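Local atomic coordinates of teichoic acid D-alanine hydrolase (Staphylococcus aureus, PDB entry 5ZH8), a protein that hydrolyses D-alanyl esters on wall and lipoteichoic acids, releasing D-alanine and influencing methicillin resistance and cell wall structure in this bacterium. Residues 120-125 with 289-294; 60-65 with 245-250; 86-91 with 361-366; 65-70 with 102-107. All blocks are in the same frame, centred on the assembly; numbering follows the deposited sequence.

Contact 1: 120-125 with 289-294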
loop_
_atom_site.group_PDB
_atom_site.type_symbol
_atom_site.label_atom_id
_atom_site.label_comp_id
_atom_site.label_asym_id
_atom_site.label_seq_id
_atom_site.Cartn_x
_atom_site.Cartn_y
_atom_site.Cartn_z
ATOM N N ASN A 120 -6.571 24.634 0.535
ATOM C CA ASN A 120 -8.006 24.340 0.604
ATOM C C ASN A 120 -8.363 22.871 0.371
ATOM O O ASN A 120 -9.452 22.438 0.752
ATOM C CB ASN A 120 -8.782 25.215 -0.380
ATOM C CG ASN A 120 -9.343 26.451 0.273
ATOM O OD1 ASN A 120 -8.808 27.550 0.115
ATOM N ND2 ASN A 120 -10.415 26.274 1.047
ATOM N N THR A 121 -7.462 22.114 -0.252
ATOM C CA THR A 121 -7.696 20.700 -0.511
ATOM C C THR A 121 -7.929 19.915 0.779
ATOM O O THR A 121 -7.129 19.988 1.724
ATOM C CB THR A 121 -6.511 20.059 -1.244
ATOM O OG1 THR A 121 -6.218 20.807 -2.428
ATOM C CG2 THR A 121 -6.830 18.622 -1.621
ATOM N N MET A 122 -9.026 19.164 0.796
ATOM C CA MET A 122 -9.409 18.337 1.935
ATOM C C MET A 122 -9.167 16.874 1.586
ATOM O O MET A 122 -9.596 16.406 0.533
ATOM C CB MET A 122 -10.885 18.561 2.274
ATOM C CG MET A 122 -11.197 19.992 2.668
ATOM S SD MET A 122 -12.926 20.454 2.511
ATOM C CE MET A 122 -13.667 19.600 3.900
ATOM N N PHE A 123 -8.486 16.162 2.476
ATOM C CA PHE A 123 -8.099 14.777 2.237
ATOM C C PHE A 123 -8.884 13.826 3.116
ATOM O O PHE A 123 -9.201 14.148 4.251
ATOM C CB PHE A 123 -6.606 14.591 2.511
ATOM C CG PHE A 123 -5.727 15.400 1.610
ATOM C CD1 PHE A 123 -5.509 16.743 1.866
ATOM C CD2 PHE A 123 -5.133 14.826 0.502
ATOM C CE1 PHE A 123 -4.708 17.496 1.035
ATOM C CE2 PHE A 123 -4.332 15.578 -0.332
ATOM C CZ PHE A 123 -4.117 16.914 -0.067
ATOM N N LEU A 124 -9.198 12.655 2.576
ATOM C CA LEU A 124 -9.818 11.581 3.333
ATOM C C LEU A 124 -8.876 11.161 4.459
ATOM O O LEU A 124 -7.817 10.594 4.215
ATOM C CB LEU A 124 -10.113 10.398 2.409
ATOM C CG LEU A 124 -10.741 9.137 2.995
ATOM C CD1 LEU A 124 -12.032 9.476 3.731
ATOM C CD2 LEU A 124 -11.001 8.126 1.883
ATOM N N ILE A 125 -9.256 11.457 5.697
ATOM C CA ILE A 125 -8.379 11.206 6.836
ATOM C C ILE A 125 -8.406 9.752 7.279
ATOM O O ILE A 125 -7.581 9.352 8.106
ATOM C CB ILE A 125 -8.693 12.125 8.040
ATOM C CG1 ILE A 125 -10.031 11.764 8.706
ATOM C CG2 ILE A 125 -8.685 13.585 7.609
ATOM C CD1 ILE A 125 -10.329 12.563 9.962
ATOM N N TYR A 289 -13.262 14.313 5.655
ATOM C CA TYR A 289 -12.245 15.000 4.867
ATOM C C TYR A 289 -11.794 16.266 5.590
ATOM O O TYR A 289 -12.623 17.039 6.053
ATOM C CB TYR A 289 -12.803 15.368 3.490
ATOM C CG TYR A 289 -12.955 14.204 2.540
ATOM C CD1 TYR A 289 -13.939 13.243 2.728
ATOM C CD2 TYR A 289 -12.113 14.072 1.439
ATOM C CE1 TYR A 289 -14.080 12.180 1.846
ATOM C CE2 TYR A 289 -12.241 13.013 0.553
ATOM C CZ TYR A 289 -13.221 12.069 0.758
ATOM O OH TYR A 289 -13.343 11.016 -0.117
ATOM N N MET A 290 -10.486 16.478 5.676
ATOM C CA MET A 290 -9.920 17.633 6.382
ATOM C C MET A 290 -8.805 18.267 5.576
ATOM O O MET A 290 -8.013 17.563 4.958
ATOM C CB MET A 290 -9.284 17.213 7.714
ATOM C CG MET A 290 -10.227 16.773 8.803
ATOM S SD MET A 290 -9.342 16.567 10.377
ATOM C CE MET A 290 -9.540 18.210 11.058
ATOM N N THR A 291 -8.721 19.593 5.628
ATOM C CA THR A 291 -7.489 20.282 5.270
ATOM C C THR A 291 -6.491 20.020 6.389
ATOM O O THR A 291 -6.878 19.967 7.553
ATOM C CB THR A 291 -7.676 21.806 5.118
ATOM O OG1 THR A 291 -8.217 22.357 6.319
ATOM C CG2 THR A 291 -8.609 22.127 3.966
ATOM N N PRO A 292 -5.207 19.836 6.045
ATOM C CA PRO A 292 -4.154 19.720 7.068
ATOM C C PRO A 292 -4.169 20.844 8.112
ATOM O O PRO A 292 -3.904 20.592 9.281
ATOM C CB PRO A 292 -2.865 19.772 6.242
ATOM C CG PRO A 292 -3.251 19.183 4.932
ATOM C CD PRO A 292 -4.685 19.577 4.689
ATOM N N THR A 293 -4.498 22.065 7.693
ATOM C CA THR A 293 -4.557 23.205 8.606
ATOM C C THR A 293 -5.586 22.990 9.714
ATOM O O THR A 293 -5.296 23.253 10.879
ATOM C CB THR A 293 -4.874 24.523 7.871
ATOM O OG1 THR A 293 -6.115 24.395 7.171
ATOM C CG2 THR A 293 -3.781 24.876 6.888
ATOM N N ASP A 294 -6.775 22.511 9.347
ATOM C CA ASP A 294 -7.837 22.221 10.319
ATOM C C ASP A 294 -7.432 21.154 11.327
ATOM O O ASP A 294 -7.790 21.246 12.507
ATOM C CB ASP A 294 -9.128 21.786 9.619
ATOM C CG ASP A 294 -10.129 22.924 9.456
ATOM O OD1 ASP A 294 -9.713 24.102 9.372
ATOM O OD2 ASP A 294 -11.348 22.632 9.418
#
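Leu-124 lies over one face of the Tyr-289 ring, its CB 4.1 Å from the ring centroid in a CH-pi contact. Leu-124 CG stands anti to the backbone N (chi1 179°), which carries CD1 across the ring toward Tyr-289 CE1, a flat partner for a branched chain. Beside this pair the CB atoms of Met-122 and Tyr-289 meet at 3.9 Å; bent at chi3, the Met-122 chain brings CE near Tyr-289 O. On the other face of the small sheet Ile-125 CG2 crosses obliquely against Met-290, 3.7 Å from its CB. Phe-123, flanked by Pro-292 CD, packs there on Ser-91, Ala-364 and Phe-351 of the large sheet. Between the layers Phe-123 and Met-290 form an antiparallel hydrogen-bonded pair, Phe-123 N to Met-290 O at 2.9 Å and Met-290 N to Phe-123 O at 3.0 Å. At the polar edge Thr-291, the N-cap of helix 292-303, pairs its OG1 with Thr-293 OG1 (3.0 Å), while its methyl CG2 faces the carbonyl oxygens of Asn-120 and Thr-121. Asn-120 OD1 accepts from Leu-65 N, and its ND2 donates to Ser-63 O. Apolar faces thus shield Phe-123 and Met-290 backbones that satisfy each other, while Gln-349 OE1 accepts from Leu-124 N.

Contact 2: 60-65 with 245-250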
loop_
_atom_site.group_PDB
_atom_site.type_symbol
_atom_site.label_atom_id
_atom_site.label_comp_id
_atom_site.label_asym_id
_atom_site.label_seq_id
_atom_site.Cartn_x
_atom_site.Cartn_y
_atom_site.Cartn_z
ATOM N N VAL A 60 -22.550 28.359 1.777
ATOM C CA VAL A 60 -21.724 28.565 0.583
ATOM C C VAL A 60 -20.360 27.925 0.803
ATOM O O VAL A 60 -20.020 27.558 1.930
ATOM C CB VAL A 60 -21.573 30.050 0.283
ATOM N N ALA A 61 -19.581 27.797 -0.271
ATOM C CA ALA A 61 -18.244 27.192 -0.208
ATOM C C ALA A 61 -17.349 27.881 0.837
ATOM O O ALA A 61 -17.501 29.078 1.095
ATOM C CB ALA A 61 -17.585 27.229 -1.580
ATOM N N PRO A 62 -16.407 27.126 1.436
ATOM C CA PRO A 62 -15.613 27.667 2.540
ATOM C C PRO A 62 -14.605 28.709 2.074
ATOM O O PRO A 62 -14.250 28.746 0.893
ATOM C CB PRO A 62 -14.894 26.431 3.085
ATOM C CG PRO A 62 -14.740 25.552 1.892
ATOM C CD PRO A 62 -15.963 25.775 1.052
ATOM N N SER A 63 -14.144 29.543 3.003
ATOM C CA SER A 63 -13.225 30.630 2.680
ATOM C C SER A 63 -11.913 30.109 2.096
ATOM O O SER A 63 -11.443 29.023 2.457
ATOM C CB SER A 63 -12.946 31.488 3.918
ATOM O OG SER A 63 -12.436 30.704 4.980
ATOM N N LYS A 64 -11.333 30.898 1.192
ATOM C CA LYS A 64 -10.091 30.525 0.523
ATOM C C LYS A 64 -8.934 30.620 1.511
ATOM O O LYS A 64 -8.787 31.631 2.202
ATOM C CB LYS A 64 -9.813 31.450 -0.668
ATOM C CG LYS A 64 -9.444 30.727 -1.958
ATOM C CD LYS A 64 -10.695 30.379 -2.769
ATOM C CE LYS A 64 -10.392 30.194 -4.253
ATOM N NZ LYS A 64 -11.598 30.401 -5.110
ATOM N N LEU A 65 -8.119 29.570 1.578
ATOM C CA LEU A 65 -6.948 29.545 2.450
ATOM C C LEU A 65 -5.709 29.881 1.641
ATOM O O LEU A 65 -5.576 29.445 0.497
ATOM C CB LEU A 65 -6.785 28.169 3.096
ATOM C CG LEU A 65 -7.917 27.724 4.028
ATOM C CD1 LEU A 65 -7.700 26.291 4.491
ATOM C CD2 LEU A 65 -8.055 28.659 5.218
ATOM N N LEU A 245 -13.716 24.524 12.968
ATOM C CA LEU A 245 -13.191 23.699 11.893
ATOM C C LEU A 245 -14.115 23.841 10.691
ATOM O O LEU A 245 -15.089 23.098 10.544
ATOM C CB LEU A 245 -13.098 22.239 12.337
ATOM C CG LEU A 245 -12.283 21.961 13.592
ATOM C CD1 LEU A 245 -12.128 20.456 13.737
ATOM C CD2 LEU A 245 -10.920 22.620 13.529
ATOM N N GLN A 246 -13.795 24.812 9.839
ATOM C CA GLN A 246 -14.666 25.213 8.734
ATOM C C GLN A 246 -14.184 24.697 7.384
ATOM O O GLN A 246 -14.784 25.001 6.349
ATOM C CB GLN A 246 -14.767 26.736 8.702
ATOM C CG GLN A 246 -15.344 27.312 9.985
ATOM C CD GLN A 246 -15.391 28.818 9.983
ATOM O OE1 GLN A 246 -14.421 29.479 9.629
ATOM N NE2 GLN A 246 -16.522 29.370 10.388
ATOM N N HIS A 247 -13.094 23.930 7.398
ATOM C CA HIS A 247 -12.547 23.301 6.195
ATOM C C HIS A 247 -12.405 21.793 6.429
ATOM O O HIS A 247 -11.460 21.151 5.979
ATOM C CB HIS A 247 -11.217 23.956 5.833
ATOM C CG HIS A 247 -11.351 25.400 5.453
ATOM N ND1 HIS A 247 -11.533 26.402 6.382
ATOM C CD2 HIS A 247 -11.345 26.006 4.243
ATOM C CE1 HIS A 247 -11.626 27.565 5.760
ATOM N NE2 HIS A 247 -11.512 27.352 4.462
ATOM N N THR A 248 -13.382 21.254 7.152
ATOM C CA THR A 248 -13.464 19.848 7.495
ATOM C C THR A 248 -14.895 19.410 7.234
ATOM O O THR A 248 -15.841 20.098 7.636
ATOM C CB THR A 248 -13.158 19.638 8.984
ATOM O OG1 THR A 248 -11.800 20.005 9.253
ATOM C CG2 THR A 248 -13.403 18.189 9.403
ATOM N N ALA A 249 -15.067 18.276 6.566
ATOM C CA ALA A 249 -16.398 17.868 6.137
ATOM C C ALA A 249 -16.541 16.369 5.958
ATOM O O ALA A 249 -15.568 15.655 5.729
ATOM C CB ALA A 249 -16.781 18.590 4.850
ATOM N N PHE A 250 -17.777 15.904 6.087
ATOM C CA PHE A 250 -18.128 14.533 5.757
ATOM C C PHE A 250 -18.181 14.411 4.241
ATOM O O PHE A 250 -18.469 15.377 3.543
ATOM C CB PHE A 250 -19.470 14.140 6.393
ATOM C CG PHE A 250 -19.400 13.950 7.884
ATOM C CD1 PHE A 250 -18.997 12.738 8.420
ATOM C CD2 PHE A 250 -19.729 14.982 8.747
ATOM C CE1 PHE A 250 -18.924 12.552 9.789
ATOM C CE2 PHE A 250 -19.661 14.806 10.119
ATOM C CZ PHE A 250 -19.255 13.589 10.643
HETATM O O HOH W 1 -13.664 30.785 7.287
#
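Just ahead of strand 248-250, an edge strand of the small three-stranded sheet, the His-247 imidazole is held by the irregular N-terminal segment 60-65. Its CG lies anti to the carbonyl carbon (chi1 -64°), and NE2 is the ring atom that reaches Ser-63. NE2 donates to Ser-63 O at 2.6 Å, in a nearly straight bond (170° at the hydrogen) that arrives in the carbonyl plane on a lone pair and also lies in the imidazole plane. The bond is consistent with a proton on NE2, and Ser-63 O is gripped twice, since Asn-120 ND2 reaches it as well. Two apolar side chains sandwich the imidazole: Pro-62 CB lies over one face, 4.1 Å from the centroid, and Leu-65 CD1 over the opposite face at 3.9 Å. The compact proline ring and the branched leucine suit these flat surfaces, and together with the bond they fix the rotation of the ring. On the solvent side a water joins the segments, 2.6 Å from Ser-63 OG and donating to Gln-246 OE1 at 2.8 Å; polar residues fit this exposed rim. Beneath, Asp-294 of helix 292-303 accepts from His-247 N and binds Thr-248 OG1, strand 288-290 runs alongside 248-250, and helix 231-240 covers Leu-245 and Phe-250.

Contact 3: 86-91 with 361-366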
loop_
_atom_site.group_PDB
_atom_site.type_symbol
_atom_site.label_atom_id
_atom_site.label_comp_id
_atom_site.label_asym_id
_atom_site.label_seq_id
_atom_site.Cartn_x
_atom_site.Cartn_y
_atom_site.Cartn_z
ATOM N N SER A 86 11.359 15.047 -3.575
ATOM C CA SER A 86 10.862 13.683 -3.356
ATOM C C SER A 86 9.543 13.397 -4.092
ATOM O O SER A 86 8.963 12.330 -3.927
ATOM C CB SER A 86 10.698 13.419 -1.859
ATOM O OG SER A 86 9.789 14.337 -1.292
ATOM N N LEU A 87 9.081 14.347 -4.901
ATOM C CA LEU A 87 7.894 14.175 -5.749
ATOM C C LEU A 87 6.617 13.967 -4.944
ATOM O O LEU A 87 5.705 13.291 -5.384
ATOM C CB LEU A 87 8.097 13.025 -6.743
ATOM C CG LEU A 87 9.401 13.051 -7.549
ATOM C CD1 LEU A 87 9.581 11.758 -8.329
ATOM C CD2 LEU A 87 9.422 14.261 -8.464
ATOM N N PHE A 88 6.570 14.571 -3.761
ATOM C CA PHE A 88 5.417 14.500 -2.868
ATOM C C PHE A 88 4.174 14.999 -3.591
ATOM O O PHE A 88 4.202 16.067 -4.201
ATOM C CB PHE A 88 5.695 15.366 -1.639
ATOM C CG PHE A 88 4.568 15.421 -0.647
ATOM C CD1 PHE A 88 4.158 14.281 0.037
ATOM C CD2 PHE A 88 3.943 16.633 -0.361
ATOM C CE1 PHE A 88 3.131 14.349 0.971
ATOM C CE2 PHE A 88 2.920 16.703 0.573
ATOM C CZ PHE A 88 2.512 15.560 1.238
ATOM N N ASN A 89 3.099 14.217 -3.546
ATOM C CA ASN A 89 1.808 14.657 -4.081
ATOM C C ASN A 89 0.774 14.714 -2.957
ATOM O O ASN A 89 0.247 13.684 -2.536
ATOM C CB ASN A 89 1.341 13.731 -5.204
ATOM C CG ASN A 89 0.235 14.348 -6.042
ATOM O OD1 ASN A 89 0.488 14.838 -7.144
ATOM N ND2 ASN A 89 -0.992 14.339 -5.525
ATOM N N GLY A 90 0.504 15.923 -2.478
ATOM C CA GLY A 90 -0.436 16.134 -1.387
ATOM C C GLY A 90 -0.243 17.499 -0.759
ATOM O O GLY A 90 0.078 18.455 -1.458
ATOM N N SER A 91 -0.416 17.587 0.560
ATOM C CA SER A 91 -0.373 18.871 1.268
ATOM C C SER A 91 0.247 18.750 2.646
ATOM O O SER A 91 0.131 17.718 3.306
ATOM C CB SER A 91 -1.781 19.439 1.426
ATOM O OG SER A 91 -1.764 20.661 2.153
ATOM N N VAL A 361 2.768 18.587 12.989
ATOM C CA VAL A 361 3.088 18.345 11.587
ATOM C C VAL A 361 2.010 17.455 11.002
ATOM O O VAL A 361 1.837 16.322 11.441
ATOM C CB VAL A 361 4.467 17.662 11.425
ATOM C CG1 VAL A 361 4.845 17.555 9.954
ATOM C CG2 VAL A 361 5.529 18.416 12.206
ATOM N N VAL A 362 1.285 17.981 10.018
ATOM C CA VAL A 362 0.206 17.252 9.353
ATOM C C VAL A 362 0.596 17.072 7.897
ATOM O O VAL A 362 0.814 18.059 7.191
ATOM C CB VAL A 362 -1.142 18.017 9.424
ATOM C CG1 VAL A 362 -2.285 17.152 8.891
ATOM C CG2 VAL A 362 -1.424 18.495 10.842
ATOM N N LEU A 363 0.687 15.821 7.456
ATOM C CA LEU A 363 1.124 15.509 6.102
ATOM C C LEU A 363 0.083 14.637 5.413
ATOM O O LEU A 363 -0.169 13.504 5.832
ATOM C CB LEU A 363 2.481 14.808 6.136
ATOM C CG LEU A 363 3.289 14.840 4.834
ATOM C CD1 LEU A 363 3.709 16.266 4.506
ATOM C CD2 LEU A 363 4.505 13.926 4.907
ATOM N N ALA A 364 -0.524 15.181 4.361
ATOM C CA ALA A 364 -1.592 14.502 3.635
ATOM C C ALA A 364 -1.115 14.087 2.245
ATOM O O ALA A 364 -0.610 14.904 1.479
ATOM C CB ALA A 364 -2.812 15.407 3.530
ATOM N N LEU A 365 -1.299 12.816 1.920
ATOM C CA LEU A 365 -0.822 12.259 0.671
ATOM C C LEU A 365 -1.979 11.607 -0.084
ATOM O O LEU A 365 -2.605 10.692 0.434
ATOM C CB LEU A 365 0.255 11.226 0.995
ATOM C CG LEU A 365 1.005 10.588 -0.162
ATOM C CD1 LEU A 365 1.894 11.607 -0.866
ATOM C CD2 LEU A 365 1.817 9.420 0.375
ATOM N N ASN A 366 -2.257 12.077 -1.302
ATOM C CA ASN A 366 -3.359 11.531 -2.120
ATOM C C ASN A 366 -2.909 10.644 -3.296
ATOM O O ASN A 366 -3.738 10.175 -4.068
ATOM C CB ASN A 366 -4.307 12.640 -2.592
ATOM C CG ASN A 366 -3.650 13.634 -3.524
ATOM O OD1 ASN A 366 -2.615 14.202 -3.204
ATOM N ND2 ASN A 366 -4.269 13.871 -4.673
#
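Ser-91 and Ala-364 form an antiparallel hydrogen-bonded pair, with Ser-91 N to Ala-364 O and Ala-364 N to Ser-91 O both at 2.8 Å. The second bond runs nearly along the axis of the Ser-91 carbonyl, whereas the first lies in the carbonyl plane of Ala-364. Farther along, Asn-366 N donates to Asn-89 O at 3.2 Å, and the asparagine side chains add a bent bond, Asn-89 ND2 to Asn-366 OD1 at 2.8 Å, with 133° at the hydrogen. The two amide planes stand 42° apart, and the donor sits above the plane of the Asn-366 carbonyl. Asn suits both places because each amide has further work: Asn-89 ND2 and Asn-366 ND2 both bind Tyr-108 O, tying the two strand ends to the loop that follows strand 99-106. Between the bonded pairs Gly-90 brings CA to 3.1 Å from Ala-364 O, an approach for which the lack of a side chain leaves room. Phe-88, its ring anti to the backbone N (chi1 178°), puts CZ 3.6 Å from Leu-363 CD1, tip to tip, and CE1 3.5 Å from Leu-365 CD1. Strands 90-96 and 359-365 are neighbours inside the large antiparallel sheet; helix 371-382 packs on the Phe-88, Leu-363 and Leu-365 side, and Pro-292 of helix 292-303 covers Ser-91 and Ala-364.

Contact 4: 65-70 with 102-107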
loop_
_atom_site.group_PDB
_atom_site.type_symbol
_atom_site.label_atom_id
_atom_site.label_comp_id
_atom_site.label_asym_id
_atom_site.label_seq_id
_atom_site.Cartn_x
_atom_site.Cartn_y
_atom_site.Cartn_z
ATOM N N LEU A 65 -8.119 29.570 1.578
ATOM C CA LEU A 65 -6.948 29.545 2.450
ATOM C C LEU A 65 -5.709 29.881 1.641
ATOM O O LEU A 65 -5.576 29.445 0.497
ATOM C CB LEU A 65 -6.785 28.169 3.096
ATOM C CG LEU A 65 -7.917 27.724 4.028
ATOM C CD1 LEU A 65 -7.700 26.291 4.491
ATOM C CD2 LEU A 65 -8.055 28.659 5.218
ATOM N N LYS A 66 -4.804 30.656 2.237
ATOM C CA LYS A 66 -3.597 31.092 1.536
ATOM C C LYS A 66 -2.392 30.216 1.880
ATOM O O LYS A 66 -2.335 29.606 2.944
ATOM C CB LYS A 66 -3.299 32.577 1.816
ATOM C CG LYS A 66 -2.896 32.913 3.245
ATOM C CD LYS A 66 -2.536 34.399 3.378
ATOM C CE LYS A 66 -1.436 34.641 4.410
ATOM N NZ LYS A 66 -0.108 34.095 3.993
ATOM N N GLU A 67 -1.441 30.148 0.951
ATOM C CA GLU A 67 -0.196 29.436 1.182
ATOM C C GLU A 67 0.606 30.160 2.253
ATOM O O GLU A 67 0.626 31.390 2.306
ATOM C CB GLU A 67 0.623 29.342 -0.103
ATOM C CG GLU A 67 0.004 28.450 -1.171
ATOM C CD GLU A 67 0.966 28.152 -2.307
ATOM O OE1 GLU A 67 2.052 27.619 -2.012
ATOM O OE2 GLU A 67 0.650 28.457 -3.484
ATOM N N VAL A 68 1.237 29.384 3.124
ATOM C CA VAL A 68 2.140 29.915 4.130
ATOM C C VAL A 68 3.449 29.148 3.993
ATOM O O VAL A 68 3.487 27.934 4.181
ATOM C CB VAL A 68 1.576 29.758 5.560
ATOM C CG1 VAL A 68 2.514 30.391 6.573
ATOM C CG2 VAL A 68 0.203 30.398 5.662
ATOM N N TYR A 69 4.513 29.859 3.645
ATOM C CA TYR A 69 5.819 29.248 3.490
ATOM C C TYR A 69 6.888 30.316 3.507
ATOM O O TYR A 69 6.921 31.170 2.624
ATOM C CB TYR A 69 5.897 28.464 2.180
ATOM C CG TYR A 69 7.310 28.124 1.767
ATOM C CD1 TYR A 69 8.165 27.434 2.624
ATOM C CD2 TYR A 69 7.792 28.498 0.524
ATOM C CE1 TYR A 69 9.461 27.132 2.248
ATOM C CE2 TYR A 69 9.084 28.183 0.139
ATOM C CZ TYR A 69 9.912 27.506 1.006
ATOM O OH TYR A 69 11.184 27.217 0.602
ATOM N N ASN A 70 7.761 30.256 4.504
ATOM C CA ASN A 70 8.819 31.234 4.646
ATOM C C ASN A 70 10.160 30.603 4.297
ATOM O O ASN A 70 10.814 29.992 5.149
ATOM C CB ASN A 70 8.833 31.788 6.066
ATOM C CG ASN A 70 9.948 32.788 6.286
ATOM O OD1 ASN A 70 10.425 33.430 5.347
ATOM N ND2 ASN A 70 10.369 32.927 7.533
ATOM N N MET A 102 3.671 26.932 8.241
ATOM C CA MET A 102 3.756 26.379 6.899
ATOM C C MET A 102 2.445 25.720 6.501
ATOM O O MET A 102 1.864 24.966 7.274
ATOM C CB MET A 102 4.900 25.365 6.792
ATOM C CG MET A 102 5.189 24.916 5.363
ATOM S SD MET A 102 6.694 23.952 5.209
ATOM C CE MET A 102 6.762 23.762 3.429
ATOM N N SER A 103 2.000 26.008 5.282
ATOM C CA SER A 103 0.797 25.421 4.712
ATOM C C SER A 103 0.952 25.474 3.206
ATOM O O SER A 103 0.968 26.562 2.628
ATOM C CB SER A 103 -0.448 26.198 5.142
ATOM O OG SER A 103 -1.628 25.589 4.653
ATOM N N LYS A 104 1.090 24.312 2.572
ATOM C CA LYS A 104 1.401 24.271 1.144
ATOM C C LYS A 104 0.976 22.961 0.494
ATOM O O LYS A 104 1.120 21.887 1.076
ATOM C CB LYS A 104 2.905 24.499 0.936
ATOM C CG LYS A 104 3.309 24.683 -0.512
ATOM C CD LYS A 104 4.751 25.157 -0.629
ATOM C CE LYS A 104 5.127 25.407 -2.086
ATOM N NZ LYS A 104 6.564 25.773 -2.257
ATOM N N GLY A 105 0.449 23.072 -0.723
ATOM C CA GLY A 105 0.041 21.921 -1.522
ATOM C C GLY A 105 1.065 21.616 -2.599
ATOM O O GLY A 105 1.715 22.522 -3.122
ATOM N N TYR A 106 1.209 20.333 -2.919
ATOM C CA TYR A 106 2.155 19.870 -3.923
ATOM C C TYR A 106 1.460 18.877 -4.861
ATOM O O TYR A 106 0.677 18.030 -4.419
ATOM C CB TYR A 106 3.339 19.180 -3.253
ATOM C CG TYR A 106 4.141 20.030 -2.288
ATOM C CD1 TYR A 106 3.721 20.210 -0.973
ATOM C CD2 TYR A 106 5.346 20.624 -2.678
ATOM C CE1 TYR A 106 4.466 20.976 -0.081
ATOM C CE2 TYR A 106 6.097 21.391 -1.794
ATOM C CZ TYR A 106 5.659 21.558 -0.500
ATOM O OH TYR A 106 6.396 22.298 0.382
ATOM N N GLY A 107 1.761 18.959 -6.153
ATOM C CA GLY A 107 1.138 18.070 -7.133
ATOM C C GLY A 107 -0.362 18.298 -7.278
ATOM O O GLY A 107 -0.853 19.405 -7.046
#
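From Leu-65, whose own packing is on His-247 and Pro-119, the chain passes to Lys-66, exposed, whose NZ makes a weak bond back to Glu-67 O. Glu-67 crosses the aliphatic part of Lys-104 obliquely, OE1 lying 3.5 Å from Lys-104 CG. Its carboxylate does not meet the ammonium group: Glu-67 OE1 and Lys-104 NZ are 4.9 Å apart, and NZ forms its salt bridge with Asp-80, though the opposite charges probably still attract. At Val-68 the backbones join as an antiparallel hydrogen-bonded pair, with Val-68 N to Ser-103 O at 2.9 Å and Ser-103 N to Val-68 O at 2.7 Å, each donor on a carbonyl lone pair. Val-68 CB faces Ser-103 CB at 4.1 Å, a small residue matching a branched one. Tyr-69, with CG anti to the backbone N (chi1 164°), lies side by side with the extended chains of Met-102 and Lys-104; CD1 meets Met-102 CE at 4.0 Å, and CD2 comes near Lys-104 NZ. The weakly bonded strand around 68-69 thereby edges the large sheet outside strand 99-106. Tyr-69, Lys-104 and Tyr-106 lie toward helix 74-85, while Ser-103 faces Thr-293 of helix 292-303.

Contacts 3 and 4, with centres 11 Å apart, lie in the same large antiparallel sheet, where strand 90-96 has 359-365 on one side and 99-106 on the other. Contacts 1 and 2, with centres 9 Å apart, share the small sheet. Phe-123 and Pro-292 of contact 1 pack on Ser-91 and Ala-364 of contact 3, so one sheet rests on the other. Leu-65 belongs to both contacts 2 and 4, and its N probably hydrogen-bonds Asn-120 OD1 of contact 1. Along the chain, contact 2 opens first, with contact 4 between its segments; contact 4 closes before contact 1 opens, and contact 3 spans contact 1. Segment 60-70 thus runs from the loop at the small sheet onto the edge of the large sheet of a beta-lactamase-type fold.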